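Local coordinates for sugar ABC transporter (Sugar-binding protein) (Bacillus halodurans, PDB 4YO7) that binds myo-inositol between its two lobes and probably delivers it, as an extracellular solute-binding protein, to an ABC transporter, at residues Leu276-Phe281 with Tyr311-Pro316; Ala231-Asn236 with Ile257-Asp262; Leu155-Glu160 with Glu188-Ile193; Asp56-Tyr61 with Gln282-Gln287. All blocks are in the same frame, centred on the assembly; numbering follows the deposited sequence.

Interactions 1 and 2 lie side by side in the lobe that carries the 231-234 and 257-259 strands, their centres 9 Å apart, and are stitched together where Val-280 O meets Asp-262 N at 2.7 Å. Interaction 3 pairs two helices over the parallel sheet of that lobe; Gln-157 NE2 reaches Ala-234 O of interaction 2 at 2.9 Å. Interaction 4 brings helix 57-70 of the other lobe against the segment that follows strand 279-281, about 17 Å between centres from interaction 2. Interactions 2 and 4 both touch the inositol, through Asn-236 and Asp-262 and through Asp-56 and Gln-282 respectively. Interaction 3 stays outside the pocket, the Gln-157 side chain about 10 Å from the ligand.

Interaction 1: Leu276-Phe281 with Tyr311-Pro316; sequences LDVTVF and YELVTP
Thr-279, Val-280 and Phe-281 pair with Val-314, Leu-313 and Glu-312 in a two-stranded antiparallel ribbon beside the parallel sheet of this periplasmic-binding-protein lobe. The two hydrogen-bonded pairs, Thr-279 with Val-314 and Phe-281 with Glu-312, flank the non-hydrogen-bonded pair Val-280 with Leu-313. The bond from Phe-281 N to Glu-312 O is short, 2.7 Å, whereas Glu-312 N reaches Phe-281 O at 3.2 Å. Packing is close on the face of Thr-279 and Val-314, whose side chains lie side by side, and Val-314 CG2 touches Phe-281 CB at 3.8 Å; Met-271 of helix 265-272 backs this face. Toward Pro-316 the pairing gives way to a looser, more exposed end, where the ring only brushes Asp-277 O. Glu-312 is partly exposed, its OE1 bonded to Tyr-322 OH. At the pocket end Tyr-311 crosses Val-280 at about a right angle: its chi1 of -80° lays the ring beside Val-280, Tyr-311 CD1 coming 3.8 Å from Val-280 CG1.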
loop_
_atom_site.group_PDB
_atom_site.type_symbol
_atom_site.label_atom_id
_atom_site.label_comp_id
_atom_site.label_asym_id
_atom_site.label_seq_id
_atom_site.Cartn_x
_atom_site.Cartn_y
_atom_site.Cartn_z
ATOM N N LEU A 276 9.267 -16.881 -3.567
ATOM C CA LEU A 276 8.184 -15.982 -3.974
ATOM C C LEU A 276 8.203 -15.889 -5.478
ATOM O O LEU A 276 9.229 -15.526 -6.050
ATOM C CB LEU A 276 8.351 -14.589 -3.340
ATOM C CG LEU A 276 7.253 -13.560 -3.643
ATOM C CD1 LEU A 276 5.928 -13.966 -3.040
ATOM C CD2 LEU A 276 7.645 -12.172 -3.150
ATOM N N ASP A 277 7.085 -16.230 -6.113
ATOM C CA ASP A 277 7.018 -16.314 -7.578
ATOM C C ASP A 277 6.724 -14.990 -8.266
ATOM O O ASP A 277 7.228 -14.744 -9.362
ATOM C CB ASP A 277 5.956 -17.333 -7.996
ATOM C CG ASP A 277 6.256 -18.724 -7.465
ATOM O OD1 ASP A 277 7.087 -19.418 -8.079
ATOM O OD2 ASP A 277 5.698 -19.096 -6.417
ATOM N N VAL A 278 5.905 -14.159 -7.624
ATOM C CA VAL A 278 5.383 -12.943 -8.227
ATOM C C VAL A 278 5.288 -11.870 -7.174
ATOM O O VAL A 278 4.852 -12.144 -6.058
ATOM C CB VAL A 278 3.979 -13.177 -8.836
ATOM C CG1 VAL A 278 3.404 -11.875 -9.418
ATOM C CG2 VAL A 278 3.998 -14.274 -9.883
ATOM N N THR A 279 5.705 -10.651 -7.494
ATOM C CA THR A 279 5.244 -9.520 -6.726
ATOM C C THR A 279 5.078 -8.354 -7.672
ATOM O O THR A 279 5.209 -8.499 -8.889
ATOM C CB THR A 279 6.182 -9.196 -5.512
ATOM O OG1 THR A 279 5.621 -8.127 -4.736
ATOM C CG2 THR A 279 7.578 -8.809 -5.922
ATOM N N VAL A 280 4.704 -7.217 -7.111
ATOM C CA VAL A 280 4.393 -6.043 -7.891
ATOM C C VAL A 280 4.969 -4.827 -7.180
ATOM O O VAL A 280 4.586 -4.521 -6.058
ATOM C CB VAL A 280 2.878 -5.869 -8.090
ATOM C CG1 VAL A 280 2.594 -4.649 -8.977
ATOM C CG2 VAL A 280 2.253 -7.129 -8.693
ATOM N N PHE A 281 5.902 -4.139 -7.849
ATOM C CA PHE A 281 6.558 -2.982 -7.256
ATOM C C PHE A 281 5.604 -1.826 -7.050
ATOM O O PHE A 281 4.944 -1.384 -7.988
ATOM C CB PHE A 281 7.730 -2.556 -8.147
ATOM C CG PHE A 281 8.417 -1.278 -7.717
ATOM C CD1 PHE A 281 9.236 -1.251 -6.600
ATOM C CD2 PHE A 281 8.283 -0.112 -8.473
ATOM C CE1 PHE A 281 9.874 -0.074 -6.223
ATOM C CE2 PHE A 281 8.927 1.051 -8.102
ATOM C CZ PHE A 281 9.722 1.065 -6.985
ATOM N N TYR A 311 2.297 0.949 -10.825
ATOM C CA TYR A 311 2.746 -0.339 -10.343
ATOM C C TYR A 311 3.536 -1.060 -11.455
ATOM O O TYR A 311 3.243 -0.857 -12.638
ATOM C CB TYR A 311 1.558 -1.199 -9.944
ATOM C CG TYR A 311 0.927 -0.946 -8.598
ATOM C CD1 TYR A 311 1.541 -1.388 -7.435
ATOM C CD2 TYR A 311 -0.311 -0.349 -8.495
ATOM C CE1 TYR A 311 0.943 -1.230 -6.203
ATOM C CE2 TYR A 311 -0.920 -0.171 -7.260
ATOM C CZ TYR A 311 -0.278 -0.629 -6.120
ATOM O OH TYR A 311 -0.869 -0.493 -4.895
ATOM N N GLU A 312 4.510 -1.899 -11.089
ATOM C CA GLU A 312 5.303 -2.655 -12.077
ATOM C C GLU A 312 5.446 -4.117 -11.678
ATOM O O GLU A 312 5.860 -4.428 -10.563
ATOM C CB GLU A 312 6.696 -2.029 -12.242
ATOM C CG GLU A 312 6.671 -0.530 -12.557
ATOM C CD GLU A 312 8.055 0.093 -12.665
ATOM O OE1 GLU A 312 9.033 -0.627 -12.949
ATOM O OE2 GLU A 312 8.163 1.323 -12.474
ATOM N N LEU A 313 5.141 -5.019 -12.604
ATOM C CA LEU A 313 5.262 -6.447 -12.340
ATOM C C LEU A 313 6.710 -6.826 -12.088
ATOM O O LEU A 313 7.600 -6.424 -12.839
ATOM C CB LEU A 313 4.720 -7.265 -13.513
ATOM C CG LEU A 313 4.804 -8.783 -13.369
ATOM C CD1 LEU A 313 3.892 -9.293 -12.246
ATOM C CD2 LEU A 313 4.463 -9.454 -14.690
ATOM N N VAL A 314 6.946 -7.614 -11.040
ATOM C CA VAL A 314 8.281 -8.126 -10.752
ATOM C C VAL A 314 8.282 -9.655 -10.752
ATOM O O VAL A 314 7.461 -10.295 -10.070
ATOM C CB VAL A 314 8.805 -7.632 -9.391
ATOM C CG1 VAL A 314 10.270 -8.064 -9.201
ATOM C CG2 VAL A 314 8.659 -6.116 -9.265
ATOM N N THR A 315 9.200 -10.229 -11.516
ATOM C CA THR A 315 9.363 -11.678 -11.584
ATOM C C THR A 315 10.855 -11.985 -11.487
ATOM O O THR A 315 11.673 -11.078 -11.549
ATOM C CB THR A 315 8.790 -12.268 -12.890
ATOM O OG1 THR A 315 9.610 -11.876 -13.999
ATOM C CG2 THR A 315 7.355 -11.801 -13.120
ATOM N N PRO A 316 11.208 -13.265 -11.338
ATOM C CA PRO A 316 12.631 -13.596 -11.187
ATOM C C PRO A 316 13.467 -13.124 -12.371
ATOM O O PRO A 316 14.676 -12.964 -12.251
ATOM C CB PRO A 316 12.615 -15.123 -11.070
ATOM C CG PRO A 316 11.283 -15.405 -10.465
ATOM C CD PRO A 316 10.347 -14.432 -11.104
#

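Interaction 2: Ala231-Asn236 with Ile257-Asp262; sequences AVVANN and IVAGID. With INS (1,2,3,4,5,6-hexahydroxy-cyclohexane), chain F.
Ala-231, Val-232 and Val-233 run parallel to Ile-257, Val-258 and Ala-259, the strand axes 4.7 Å apart and only 3° from alignment. Three bonds join them: Val-232 N to Ile-257 O (2.8 Å), Ala-259 N to Val-232 O, and Ala-234 N to Ala-259 O. Val-232 thus both gives and accepts. On the face of Ala-231 and Val-233, Ala-231 CB meets Ile-257 CB at 4.0 Å. Beyond the strands the ladder of N-H...O bonds ends but the segments stay close, Asn-236 CA lying 3.2 Å from Ile-261 O, and both ends turn to the inositol. Asn-236 holds its CG between the backbone N and the carbonyl carbon (chi1 80°), a torsion that presents ND2 to the ligand while OD1 caps Met-239 N at the start of helix 237-249. The bond from Asn-236 ND2 to inositol O3 is almost straight, 2.9 Å at 173°. Asp-262 receives neighbouring hydroxyls on its two oxygens: inositol O3 gives to OD1 at 2.6 Å and O4 to OD2 at 2.6 Å. Inositol O3 therefore accepts a hydrogen bond from the amide and donates one to the carboxylate. The strands belong to a beta-alpha-beta unit. Strand 231-234 lies between 169-175 and 257-259, and segment 276-281 bonds along the far side of 257-262; helix 237-249 packs on Val-258, while helix 150-164 lies against Val-233 and Ile-261.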
loop_
_atom_site.group_PDB
_atom_site.type_symbol
_atom_site.label_atom_id
_atom_site.label_comp_id
_atom_site.label_asym_id
_atom_site.label_seq_id
_atom_site.Cartn_x
_atom_site.Cartn_y
_atom_site.Cartn_z
ATOM N N ALA A 231 -2.283 -21.896 -5.970
ATOM C CA ALA A 231 -1.657 -20.577 -5.814
ATOM C C ALA A 231 -2.252 -19.845 -4.638
ATOM O O ALA A 231 -3.464 -19.900 -4.406
ATOM C CB ALA A 231 -1.825 -19.743 -7.063
ATOM N N VAL A 232 -1.373 -19.164 -3.909
ATOM C CA VAL A 232 -1.755 -18.288 -2.819
ATOM C C VAL A 232 -1.436 -16.886 -3.295
ATOM O O VAL A 232 -0.290 -16.586 -3.608
ATOM C CB VAL A 232 -1.009 -18.621 -1.520
ATOM C CG1 VAL A 232 -1.311 -17.564 -0.436
ATOM C CG2 VAL A 232 -1.396 -20.012 -1.057
ATOM N N VAL A 233 -2.460 -16.049 -3.381
ATOM C CA VAL A 233 -2.338 -14.733 -3.974
ATOM C C VAL A 233 -2.731 -13.717 -2.909
ATOM O O VAL A 233 -3.885 -13.667 -2.479
ATOM C CB VAL A 233 -3.213 -14.616 -5.247
ATOM C CG1 VAL A 233 -3.031 -13.278 -5.882
ATOM C CG2 VAL A 233 -2.828 -15.707 -6.234
ATOM N N ALA A 234 -1.753 -12.936 -2.468
ATOM C CA ALA A 234 -1.928 -12.063 -1.308
ATOM C C ALA A 234 -1.941 -10.606 -1.697
ATOM O O ALA A 234 -1.169 -10.176 -2.549
ATOM C CB ALA A 234 -0.824 -12.315 -0.300
ATOM N N ASN A 235 -2.807 -9.835 -1.051
ATOM C CA ASN A 235 -2.879 -8.404 -1.284
ATOM C C ASN A 235 -1.570 -7.644 -0.943
ATOM O O ASN A 235 -1.426 -6.475 -1.347
ATOM C CB ASN A 235 -4.000 -7.759 -0.452
ATOM C CG ASN A 235 -5.434 -8.021 -0.942
ATOM O OD1 ASN A 235 -6.386 -7.588 -0.255
ATOM N ND2 ASN A 235 -5.624 -8.691 -2.078
ATOM N N ASN A 236 -0.679 -8.210 -0.111
ATOM C CA ASN A 236 0.646 -7.614 0.026
ATOM C C ASN A 236 1.724 -8.632 0.314
ATOM O O ASN A 236 1.459 -9.809 0.567
ATOM C CB ASN A 236 0.664 -6.497 1.103
ATOM C CG ASN A 236 0.764 -7.001 2.545
ATOM O OD1 ASN A 236 0.466 -8.150 2.869
ATOM N ND2 ASN A 236 1.165 -6.084 3.439
ATOM N N ILE A 257 2.215 -21.861 -6.078
ATOM C CA ILE A 257 2.688 -20.560 -6.532
ATOM C C ILE A 257 2.304 -19.532 -5.453
ATOM O O ILE A 257 1.183 -19.557 -4.961
ATOM C CB ILE A 257 2.068 -20.200 -7.913
ATOM C CG1 ILE A 257 2.614 -21.151 -8.986
ATOM C CG2 ILE A 257 2.344 -18.738 -8.298
ATOM C CD1 ILE A 257 2.011 -20.945 -10.351
ATOM N N VAL A 258 3.239 -18.662 -5.065
ATOM C CA VAL A 258 2.962 -17.600 -4.088
ATOM C C VAL A 258 3.188 -16.241 -4.732
ATOM O O VAL A 258 4.197 -16.008 -5.399
ATOM C CB VAL A 258 3.852 -17.733 -2.828
ATOM C CG1 VAL A 258 3.472 -16.699 -1.766
ATOM C CG2 VAL A 258 3.734 -19.144 -2.258
ATOM N N ALA A 259 2.239 -15.349 -4.501
ATOM C CA ALA A 259 2.289 -13.992 -5.039
ATOM C C ALA A 259 1.985 -12.953 -3.966
ATOM O O ALA A 259 1.100 -13.146 -3.123
ATOM C CB ALA A 259 1.319 -13.869 -6.201
ATOM N N GLY A 260 2.702 -11.822 -4.047
ATOM C CA GLY A 260 2.461 -10.663 -3.199
ATOM C C GLY A 260 2.404 -9.375 -4.003
ATOM O O GLY A 260 2.429 -9.407 -5.241
ATOM N N ILE A 261 2.301 -8.254 -3.287
ATOM C CA ILE A 261 2.342 -6.904 -3.860
ATOM C C ILE A 261 3.140 -6.031 -2.913
ATOM O O ILE A 261 2.959 -6.141 -1.705
ATOM C CB ILE A 261 0.901 -6.305 -4.077
ATOM C CG1 ILE A 261 0.187 -7.086 -5.199
ATOM C CG2 ILE A 261 0.940 -4.797 -4.399
ATOM C CD1 ILE A 261 -1.296 -6.821 -5.326
ATOM N N ASP A 262 4.020 -5.223 -3.516
ATOM C CA ASP A 262 4.798 -4.113 -2.934
ATOM C C ASP A 262 6.235 -4.147 -3.470
ATOM O O ASP A 262 6.829 -3.111 -3.707
ATOM C CB ASP A 262 4.866 -4.129 -1.402
ATOM C CG ASP A 262 3.597 -3.599 -0.718
ATOM O OD1 ASP A 262 3.424 -3.934 0.469
ATOM O OD2 ASP A 262 2.783 -2.874 -1.348
HETATM C C1 INS F . -0.450 -0.648 3.580
HETATM C C2 INS F . 0.683 -1.668 3.592
HETATM C C3 INS F . 0.629 -2.478 2.296
HETATM C C4 INS F . 0.767 -1.573 1.066
HETATM C C5 INS F . -0.355 -0.513 1.091
HETATM C C6 INS F . -0.298 0.281 2.388
HETATM O O1 INS F . -0.420 0.162 4.788
HETATM O O2 INS F . 1.914 -0.951 3.659
HETATM O O3 INS F . 1.726 -3.437 2.361
HETATM O O4 INS F . 0.602 -2.350 -0.129
HETATM O O5 INS F . -0.138 0.395 -0.003
HETATM O O6 INS F . -1.436 1.228 2.388
#

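Interaction 3: Leu155-Glu160 with Glu188-Ile193; sequences LLQMEE and EGNKQI
Ile-193 sits among Leu-155, Met-158 and Glu-159 where segments 155-160 and 188-193, of helices 150-164 and 181-195, cross at -37° with axes 7.8 Å apart. Its two branches part company: CG1, beside the backbone N (chi1 -62°), carries CD1 in between Leu-155 and Glu-159, while CG2, anti to that N, lies near the Met-158 carbonyl. Ile-193 CD1 touches Glu-159 CG at 3.5 Å, the two side chains crossing at about a right angle, and Leu-155 CD2 at 3.8 Å. Met-158, present as selenomethionine, sends CG out anti to its own N (chi1 -169°) and then bends; Met-158 CG meets Ile-193 CB at 3.6 Å as the chains slide past each other in opposite directions, and the selenium end turns away toward Ile-171 of the sheet. Gly-189, with no side chain between the helices, permits the close approach: its CA is 4.5 Å from Leu-155 CA, and Leu-155 CD2 rests at 3.6 Å from Gly-189 O. Gln-157 is extended beyond CG, and its NE2 is bonded to Ala-234 O of the sheet below. Within the 181-195 helix, Gln-192 NE2 donates to Glu-188 OE2 through that oxygen's anti lone pair. The pairing is thus largely apolar in character, resting on the fit of aliphatic branches against a glycine, with the polar amides of Gln-157 and Asn-190 on the side toward the sheet.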
loop_
_atom_site.group_PDB
_atom_site.type_symbol
_atom_site.label_atom_id
_atom_site.label_comp_id
_atom_site.label_asym_id
_atom_site.label_seq_id
_atom_site.Cartn_x
_atom_site.Cartn_y
_atom_site.Cartn_z
ATOM N N LEU A 155 -4.571 -6.756 -10.916
ATOM C CA LEU A 155 -4.621 -7.244 -12.298
ATOM C C LEU A 155 -3.248 -7.749 -12.759
ATOM O O LEU A 155 -3.142 -8.832 -13.338
ATOM C CB LEU A 155 -5.123 -6.153 -13.232
ATOM C CG LEU A 155 -6.584 -5.726 -13.112
ATOM C CD1 LEU A 155 -6.802 -4.408 -13.821
ATOM C CD2 LEU A 155 -7.500 -6.770 -13.709
ATOM N N LEU A 156 -2.196 -6.995 -12.473
ATOM C CA LEU A 156 -0.842 -7.377 -12.901
ATOM C C LEU A 156 -0.419 -8.665 -12.228
ATOM O O LEU A 156 0.113 -9.564 -12.874
ATOM C CB LEU A 156 0.162 -6.269 -12.583
ATOM C CG LEU A 156 0.134 -5.017 -13.458
ATOM C CD1 LEU A 156 0.997 -3.924 -12.811
ATOM C CD2 LEU A 156 0.612 -5.293 -14.902
ATOM N N GLN A 157 -0.668 -8.735 -10.921
ATOM C CA GLN A 157 -0.313 -9.881 -10.106
ATOM C C GLN A 157 -0.974 -11.148 -10.624
ATOM O O GLN A 157 -0.325 -12.170 -10.830
ATOM C CB GLN A 157 -0.740 -9.621 -8.647
ATOM C CG GLN A 157 -0.438 -10.727 -7.705
ATOM C CD GLN A 157 -1.073 -10.496 -6.351
ATOM O OE1 GLN A 157 -2.241 -10.070 -6.255
ATOM N NE2 GLN A 157 -0.324 -10.766 -5.288
HETATM N N MSE A 158 -2.288 -11.087 -10.815
HETATM C CA MSE A 158 -3.032 -12.284 -11.152
HETATM C C MSE A 158 -2.895 -12.647 -12.622
HETATM O O MSE A 158 -2.975 -13.819 -12.979
HETATM C CB MSE A 158 -4.508 -12.109 -10.774
HETATM C CG MSE A 158 -5.317 -13.361 -10.824
HETATM SE SE MSE A 158 -4.744 -14.734 -9.547
HETATM C CE MSE A 158 -4.754 -16.273 -10.711
ATOM N N GLU A 159 -2.654 -11.670 -13.486
ATOM C CA GLU A 159 -2.309 -12.005 -14.864
ATOM C C GLU A 159 -1.091 -12.932 -14.914
ATOM O O GLU A 159 -1.060 -13.906 -15.666
ATOM C CB GLU A 159 -2.012 -10.747 -15.668
ATOM C CG GLU A 159 -3.195 -9.993 -16.206
ATOM C CD GLU A 159 -2.760 -8.653 -16.786
ATOM O OE1 GLU A 159 -1.548 -8.509 -17.096
ATOM O OE2 GLU A 159 -3.616 -7.749 -16.916
ATOM N N GLU A 160 -0.081 -12.625 -14.113
ATOM C CA GLU A 160 1.155 -13.396 -14.165
ATOM C C GLU A 160 0.929 -14.763 -13.518
ATOM O O GLU A 160 1.388 -15.789 -14.036
ATOM C CB GLU A 160 2.294 -12.629 -13.483
ATOM C CG GLU A 160 3.635 -13.338 -13.529
ATOM C CD GLU A 160 4.187 -13.541 -14.928
ATOM O OE1 GLU A 160 3.727 -12.890 -15.898
ATOM O OE2 GLU A 160 5.093 -14.392 -15.064
ATOM N N GLU A 188 -10.366 -7.309 -6.145
ATOM C CA GLU A 188 -11.238 -7.163 -7.306
ATOM C C GLU A 188 -10.443 -7.385 -8.604
ATOM O O GLU A 188 -10.925 -8.070 -9.523
ATOM C CB GLU A 188 -11.940 -5.799 -7.315
ATOM C CG GLU A 188 -12.717 -5.519 -8.612
ATOM C CD GLU A 188 -13.919 -6.427 -8.813
ATOM O OE1 GLU A 188 -14.355 -7.107 -7.843
ATOM O OE2 GLU A 188 -14.441 -6.450 -9.957
ATOM N N GLY A 189 -9.224 -6.867 -8.666
ATOM C CA GLY A 189 -8.379 -7.072 -9.831
ATOM C C GLY A 189 -8.047 -8.549 -9.980
ATOM O O GLY A 189 -8.080 -9.089 -11.084
ATOM N N ASN A 190 -7.713 -9.199 -8.868
ATOM C CA ASN A 190 -7.478 -10.644 -8.912
ATOM C C ASN A 190 -8.692 -11.359 -9.512
ATOM O O ASN A 190 -8.574 -12.191 -10.418
ATOM C CB ASN A 190 -7.239 -11.245 -7.535
ATOM C CG ASN A 190 -5.926 -10.827 -6.897
ATOM O OD1 ASN A 190 -4.978 -10.345 -7.545
ATOM N ND2 ASN A 190 -5.846 -11.064 -5.612
ATOM N N LYS A 191 -9.872 -11.050 -8.969
ATOM C CA LYS A 191 -11.078 -11.739 -9.407
ATOM C C LYS A 191 -11.456 -11.444 -10.855
ATOM O O LYS A 191 -12.068 -12.290 -11.515
ATOM C CB LYS A 191 -12.241 -11.412 -8.476
ATOM C CG LYS A 191 -12.029 -12.037 -7.103
ATOM C CD LYS A 191 -13.245 -11.930 -6.201
ATOM C CE LYS A 191 -13.019 -12.653 -4.876
ATOM N NZ LYS A 191 -14.262 -12.715 -4.044
ATOM N N GLN A 192 -11.106 -10.269 -11.362
ATOM C CA GLN A 192 -11.412 -9.955 -12.758
ATOM C C GLN A 192 -10.607 -10.855 -13.683
ATOM O O GLN A 192 -11.121 -11.277 -14.734
ATOM C CB GLN A 192 -11.150 -8.483 -13.055
ATOM C CG GLN A 192 -12.293 -7.582 -12.544
ATOM C CD GLN A 192 -12.101 -6.112 -12.873
ATOM O OE1 GLN A 192 -11.230 -5.747 -13.662
ATOM N NE2 GLN A 192 -12.939 -5.259 -12.280
ATOM N N ILE A 193 -9.373 -11.182 -13.294
ATOM C CA ILE A 193 -8.550 -12.083 -14.100
ATOM C C ILE A 193 -9.078 -13.501 -13.940
ATOM O O ILE A 193 -9.154 -14.280 -14.900
ATOM C CB ILE A 193 -7.047 -12.048 -13.705
ATOM C CG1 ILE A 193 -6.433 -10.654 -13.911
ATOM C CG2 ILE A 193 -6.258 -13.130 -14.472
ATOM C CD1 ILE A 193 -6.551 -10.081 -15.324
#

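Interaction 4: Asp56-Tyr61 with Gln282-Gln287; sequences DEFLTY and QDAKGQ. With INS (1,2,3,4,5,6-hexahydroxy-cyclohexane), chain F.
Phe-58 and Gln-282 each send CG out anti to the backbone N, at chi1 174° and -166°, and the two side chains cross at about a right angle. Gln-282 continues fully extended, which lays its amide over one face of the phenyl ring, the planes 15° apart, with Gln-282 NE2 offset toward the rim, 3.5 Å from Phe-58 CZ. At the ring edge, Phe-58 CE1 meets Gln-282 O in plane, and Ala-284 CB presses on the same CE1 at 3.5 Å. In this type I periplasmic-binding-protein fold the chain crosses between lobes just ahead of helix 284-299, whose start packs against that of helix 57-70 within one lobe. Each helix has an aspartate N-cap: Asp-56 OD1 accepts from Leu-59 N, and Asp-283 OD1 from Gly-286 N. Asp-56 also receives inositol O2 on OD1 (2.8 Å) and O1 on OD2 (2.7 Å). From the other side Gln-282 NE2 donates to inositol O5 at 3.1 Å, while Gln-287 NE2 bonds to Gln-282 OE1 at 2.9 Å and fixes the amide's rotation.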
loop_
_atom_site.group_PDB
_atom_site.type_symbol
_atom_site.label_atom_id
_atom_site.label_comp_id
_atom_site.label_asym_id
_atom_site.label_seq_id
_atom_site.Cartn_x
_atom_site.Cartn_y
_atom_site.Cartn_z
ATOM N N ASP A 56 4.191 0.393 9.116
ATOM C CA ASP A 56 4.304 -1.007 8.737
ATOM C C ASP A 56 5.459 -1.199 7.737
ATOM O O ASP A 56 6.203 -0.247 7.462
ATOM C CB ASP A 56 2.957 -1.540 8.218
ATOM C CG ASP A 56 2.435 -0.823 6.970
ATOM O OD1 ASP A 56 3.234 -0.446 6.098
ATOM O OD2 ASP A 56 1.183 -0.689 6.835
ATOM N N GLU A 57 5.649 -2.426 7.253
ATOM C CA GLU A 57 6.850 -2.744 6.478
ATOM C C GLU A 57 7.011 -1.788 5.288
ATOM O O GLU A 57 8.053 -1.167 5.118
ATOM C CB GLU A 57 6.826 -4.198 5.999
ATOM C CG GLU A 57 8.146 -4.689 5.367
ATOM C CD GLU A 57 9.218 -5.069 6.379
ATOM O OE1 GLU A 57 8.939 -5.087 7.600
ATOM O OE2 GLU A 57 10.349 -5.370 5.943
ATOM N N PHE A 58 5.980 -1.655 4.478
ATOM C CA PHE A 58 6.052 -0.793 3.309
ATOM C C PHE A 58 6.037 0.689 3.683
ATOM O O PHE A 58 6.836 1.488 3.153
ATOM C CB PHE A 58 4.914 -1.122 2.345
ATOM C CG PHE A 58 4.825 -0.187 1.174
ATOM C CD1 PHE A 58 5.583 -0.420 0.031
ATOM C CD2 PHE A 58 4.027 0.937 1.218
ATOM C CE1 PHE A 58 5.515 0.442 -1.054
ATOM C CE2 PHE A 58 3.968 1.809 0.121
ATOM C CZ PHE A 58 4.715 1.545 -1.003
ATOM N N LEU A 59 5.162 1.080 4.610
ATOM C CA LEU A 59 4.986 2.495 4.886
ATOM C C LEU A 59 6.210 3.086 5.580
ATOM O O LEU A 59 6.450 4.289 5.510
ATOM C CB LEU A 59 3.718 2.739 5.698
ATOM C CG LEU A 59 2.423 2.641 4.893
ATOM C CD1 LEU A 59 1.257 2.773 5.838
ATOM C CD2 LEU A 59 2.322 3.681 3.733
ATOM N N THR A 60 7.012 2.243 6.216
ATOM C CA THR A 60 8.237 2.743 6.823
ATOM C C THR A 60 9.165 3.297 5.753
ATOM O O THR A 60 9.793 4.339 5.948
ATOM C CB THR A 60 8.946 1.656 7.650
ATOM O OG1 THR A 60 8.108 1.319 8.754
ATOM C CG2 THR A 60 10.294 2.159 8.193
ATOM N N TYR A 61 9.238 2.624 4.609
ATOM C CA TYR A 61 10.058 3.128 3.512
ATOM C C TYR A 61 9.489 4.453 2.997
ATOM O O TYR A 61 10.234 5.367 2.644
ATOM C CB TYR A 61 10.139 2.115 2.378
ATOM C CG TYR A 61 10.882 0.852 2.743
ATOM C CD1 TYR A 61 12.268 0.820 2.767
ATOM C CD2 TYR A 61 10.199 -0.303 3.075
ATOM C CE1 TYR A 61 12.947 -0.332 3.114
ATOM C CE2 TYR A 61 10.866 -1.456 3.419
ATOM C CZ TYR A 61 12.243 -1.465 3.434
ATOM O OH TYR A 61 12.931 -2.616 3.776
ATOM N N GLN A 282 5.551 -1.358 -5.795
ATOM C CA GLN A 282 4.903 -0.114 -5.418
ATOM C C GLN A 282 6.011 0.822 -4.943
ATOM O O GLN A 282 6.833 0.468 -4.104
ATOM C CB GLN A 282 3.846 -0.316 -4.320
ATOM C CG GLN A 282 2.954 0.901 -4.193
ATOM C CD GLN A 282 1.919 0.889 -3.107
ATOM O OE1 GLN A 282 1.170 1.852 -2.992
ATOM N NE2 GLN A 282 1.878 -0.146 -2.290
ATOM N N ASP A 283 6.024 2.017 -5.496
ATOM C CA ASP A 283 7.150 2.928 -5.329
ATOM C C ASP A 283 6.995 3.753 -4.059
ATOM O O ASP A 283 6.487 4.882 -4.097
ATOM C CB ASP A 283 7.243 3.821 -6.552
ATOM C CG ASP A 283 8.506 4.674 -6.580
ATOM O OD1 ASP A 283 9.359 4.575 -5.678
ATOM O OD2 ASP A 283 8.648 5.445 -7.550
ATOM N N ALA A 284 7.451 3.186 -2.942
ATOM C CA ALA A 284 7.375 3.861 -1.654
ATOM C C ALA A 284 8.140 5.186 -1.660
ATOM O O ALA A 284 7.634 6.210 -1.152
ATOM C CB ALA A 284 7.908 2.953 -0.540
ATOM N N LYS A 285 9.354 5.160 -2.220
ATOM C CA LYS A 285 10.198 6.345 -2.245
ATOM C C LYS A 285 9.552 7.445 -3.076
ATOM O O LYS A 285 9.492 8.595 -2.651
ATOM C CB LYS A 285 11.591 6.018 -2.782
ATOM C CG LYS A 285 12.526 7.229 -2.811
ATOM C CD LYS A 285 13.988 6.842 -2.549
ATOM C CE LYS A 285 14.837 8.067 -2.192
ATOM N NZ LYS A 285 14.640 8.526 -0.768
ATOM N N GLY A 286 9.051 7.084 -4.248
ATOM C CA GLY A 286 8.346 8.020 -5.105
ATOM C C GLY A 286 7.108 8.617 -4.456
ATOM O O GLY A 286 6.894 9.828 -4.498
ATOM N N GLN A 287 6.289 7.776 -3.841
ATOM C CA GLN A 287 5.124 8.279 -3.137
ATOM C C GLN A 287 5.491 9.235 -2.014
ATOM O O GLN A 287 4.888 10.302 -1.886
ATOM C CB GLN A 287 4.282 7.123 -2.593
ATOM C CG GLN A 287 3.635 6.296 -3.701
ATOM C CD GLN A 287 2.805 5.154 -3.163
ATOM O OE1 GLN A 287 2.606 5.029 -1.960
ATOM N NE2 GLN A 287 2.340 4.311 -4.052
HETATM C C1 INS F . -0.450 -0.648 3.580
HETATM C C2 INS F . 0.683 -1.668 3.592
HETATM C C3 INS F . 0.629 -2.478 2.296
HETATM C C4 INS F . 0.767 -1.573 1.066
HETATM C C5 INS F . -0.355 -0.513 1.091
HETATM C C6 INS F . -0.298 0.281 2.388
HETATM O O1 INS F . -0.420 0.162 4.788
HETATM O O2 INS F . 1.914 -0.951 3.659
HETATM O O3 INS F . 1.726 -3.437 2.361
HETATM O O4 INS F . 0.602 -2.350 -0.129
HETATM O O5 INS F . -0.138 0.395 -0.003
HETATM O O6 INS F . -1.436 1.228 2.388
#